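PDB 4DBD: orotidine 5'-phosphate decarboxylase from Sulfolobus solfataricus, which probably catalyses the decarboxylation of orotidine 5'-monophosphate to uridine 5'-monophosphate, the last step of de novo UMP biosynthesis. Local coordinates for residues A[138-143]-A[162-167]. Sequence-based numbering, arbitrary orientation.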
ATOM      1  N   GLY A 138     -17.251   0.257   5.263  1.00 19.79           N
ATOM      2  CA  GLY A 138     -16.653   0.061   6.570  1.00 20.97           C
ATOM      3  C   GLY A 138     -15.381   0.852   6.793  1.00 22.22           C
ATOM      4  O   GLY A 138     -14.874   1.522   5.882  1.00 20.70           O
ATOM      5  N   ILE A 139     -14.869   0.771   8.019  1.00 18.10           N
ATOM      6  CA  ILE A 139     -13.624   1.428   8.385  1.00 12.70           C
ATOM      7  C   ILE A 139     -12.826   0.522   9.296  1.00 18.55           C
ATOM      8  O   ILE A 139     -13.389  -0.289  10.042  1.00 16.28           O
ATOM      9  CB  ILE A 139     -13.858   2.794   9.088  1.00 16.49           C
ATOM     10  CG1 ILE A 139     -14.787   2.618  10.279  1.00 19.63           C
ATOM     11  CG2 ILE A 139     -14.423   3.819   8.086  1.00 18.82           C
ATOM     12  CD1 ILE A 139     -15.054   3.915  11.045  1.00 24.55           C
ATOM     13  N   VAL A 140     -11.508   0.660   9.223  1.00 15.13           N
ATOM     14  CA  VAL A 140     -10.603  -0.142  10.022  1.00 15.31           C
ATOM     15  C   VAL A 140     -10.148   0.713  11.202  1.00 15.63           C
ATOM     16  O   VAL A 140      -9.542   1.759  11.002  1.00 16.94           O
ATOM     17  CB  VAL A 140      -9.368  -0.574   9.181  1.00 14.69           C
ATOM     18  CG1 VAL A 140      -8.448  -1.485   9.992  1.00 16.84           C
ATOM     19  CG2 VAL A 140      -9.802  -1.260   7.899  1.00 17.93           C
ATOM     20  N   VAL A 141     -10.474   0.290  12.424  1.00 16.74           N
ATOM     21  CA  VAL A 141     -10.039   1.013  13.624  1.00 15.27           C
ATOM     22  C   VAL A 141      -9.272   0.064  14.545  1.00 13.63           C
ATOM     23  O   VAL A 141      -9.828  -0.921  15.035  1.00 20.78           O
ATOM     24  CB  VAL A 141     -11.218   1.629  14.397  1.00 17.15           C
ATOM     25  CG1 VAL A 141     -10.681   2.547  15.488  1.00 18.41           C
ATOM     26  CG2 VAL A 141     -12.128   2.405  13.451  1.00 23.66           C
ATOM     27  N   GLY A 142      -7.998   0.376  14.779  1.00 18.00           N
ATOM     28  CA  GLY A 142      -7.091  -0.502  15.510  1.00 19.59           C
ATOM     29  C   GLY A 142      -7.600  -1.055  16.831  1.00 33.66           C
ATOM     30  O   GLY A 142      -8.206  -0.332  17.629  1.00 25.65           O
ATOM     31  N   GLY A 143      -7.333  -2.341  17.069  1.00 30.20           N
ATOM     32  CA  GLY A 143      -7.814  -3.032  18.258  1.00 30.92           C
ATOM     33  C   GLY A 143      -7.070  -2.687  19.542  1.00 36.49           C
ATOM     34  O   GLY A 143      -7.560  -2.961  20.639  1.00 38.50           O
ATOM     35  N   VAL A 162     -14.160  -2.710  11.650  1.00 17.67           N
ATOM     36  CA  VAL A 162     -13.326  -3.907  11.751  1.00 16.72           C
ATOM     37  C   VAL A 162     -12.035  -3.518  12.450  1.00 16.79           C
ATOM     38  O   VAL A 162     -11.502  -2.415  12.232  1.00 17.46           O
ATOM     39  CB  VAL A 162     -13.041  -4.541  10.372  1.00 24.68           C
ATOM     40  CG1 VAL A 162     -14.342  -5.036   9.744  1.00 16.90           C
ATOM     41  CG2 VAL A 162     -12.318  -3.549   9.459  1.00 16.94           C
ATOM     42  N   SER A 163     -11.561  -4.398  13.326  1.00 16.97           N
ATOM     43  CA  SER A 163     -10.471  -4.039  14.228  1.00 17.83           C
ATOM     44  C   SER A 163      -9.398  -5.103  14.303  1.00 21.54           C
ATOM     45  O   SER A 163      -9.610  -6.164  14.882  1.00 21.04           O
ATOM     46  CB  SER A 163     -11.010  -3.788  15.640  1.00 18.83           C
ATOM     47  OG  SER A 163     -11.854  -2.659  15.673  1.00 23.64           O
ATOM     48  N   PRO A 164      -8.227  -4.803  13.733  1.00 21.27           N
ATOM     49  CA  PRO A 164      -7.076  -5.704  13.803  1.00 26.64           C
ATOM     50  C   PRO A 164      -6.290  -5.418  15.067  1.00 27.17           C
ATOM     51  O   PRO A 164      -6.739  -4.622  15.889  1.00 31.34           O
ATOM     52  CB  PRO A 164      -6.268  -5.330  12.554  1.00 28.01           C
ATOM     53  CG  PRO A 164      -6.599  -3.891  12.303  1.00 33.49           C
ATOM     54  CD  PRO A 164      -7.966  -3.616  12.897  1.00 24.21           C
ATOM     55  N   GLY A 165      -5.148  -6.076  15.234  1.00 32.31           N
ATOM     56  CA  GLY A 165      -4.330  -5.868  16.413  1.00 35.73           C
ATOM     57  C   GLY A 165      -4.749  -6.697  17.617  1.00 33.89           C
ATOM     58  O   GLY A 165      -4.289  -6.433  18.726  1.00 34.76           O
ATOM     59  N   MET A 166      -5.615  -7.690  17.403  1.00 29.80           N
ATOM     60  CA  MET A 166      -6.009  -8.607  18.478  1.00 31.31           C
ATOM     61  C   MET A 166      -5.035  -9.786  18.543  1.00 29.62           C
ATOM     62  O   MET A 166      -4.661 -10.357  17.502  1.00 32.49           O
ATOM     63  CB  MET A 166      -7.448  -9.121  18.290  1.00 26.77           C
ATOM     64  CG  MET A 166      -8.469  -8.061  17.924  1.00 37.99           C
ATOM     65  SD  MET A 166      -8.365  -6.573  18.941  1.00 39.89           S
ATOM     66  CE  MET A 166      -9.087  -7.101  20.506  1.00 28.70           C
ATOM     67  N   GLY A 167      -4.624 -10.130  19.763  1.00 30.15           N
ATOM     68  CA  GLY A 167      -3.685 -11.212  19.983  1.00 25.49           C
ATOM     69  C   GLY A 167      -2.239 -10.769  20.145  1.00 35.96           C
ATOM     70  O   GLY A 167      -1.826 -10.331  21.224  1.00 44.71           O
TER
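Val-140 and Val-162 pair as neighbours in parallel strands 138-141 and 160-163, the sixth and seventh of the TIM barrel, and the touching parts of the two segments run 16° apart. Val-162 bonds to strand 138-141 on both sides of Val-140: its N donates to Ile-139 O (3.0 Å), and its O accepts from Val-141 N (2.9 Å). Further along, a third main-chain bond, Gly-143 N to Pro-164 O, is short at 2.6 Å but bent to 133° at the hydrogen.

In the regular parallel ladder the next acceptor, Val-141 O, would meet a backbone N-H, but here that position belongs to the ring nitrogen of Pro-164, which has none. The hydroxyl of Ser-163 takes over: with chi1 at -66°, OG stands anti to its own carbonyl carbon and gives its proton to Val-141 O at 2.7 Å, in the carbonyl plane. An alanine here would probably leave Val-141 O without this donor and weaken the link between Val-141 and Ser-163.

On the face carrying Val-140 and Val-162, CG2 of one meets CG2 of the other at 3.7 Å, while Val-140 CG1 reaches Pro-164 CD at 3.6 Å; Ile-185 of the next strand extends this apolar layer. Met-166, bent at chi2 and chi3, brings SD within 3.6 Å of Gly-143 CA, where a side chain would collide with it. A side-chain hydroxyl thus carries the beta-alpha-beta pairing through a proline, into residues 164-167, which are predicted to take part in binding substrate.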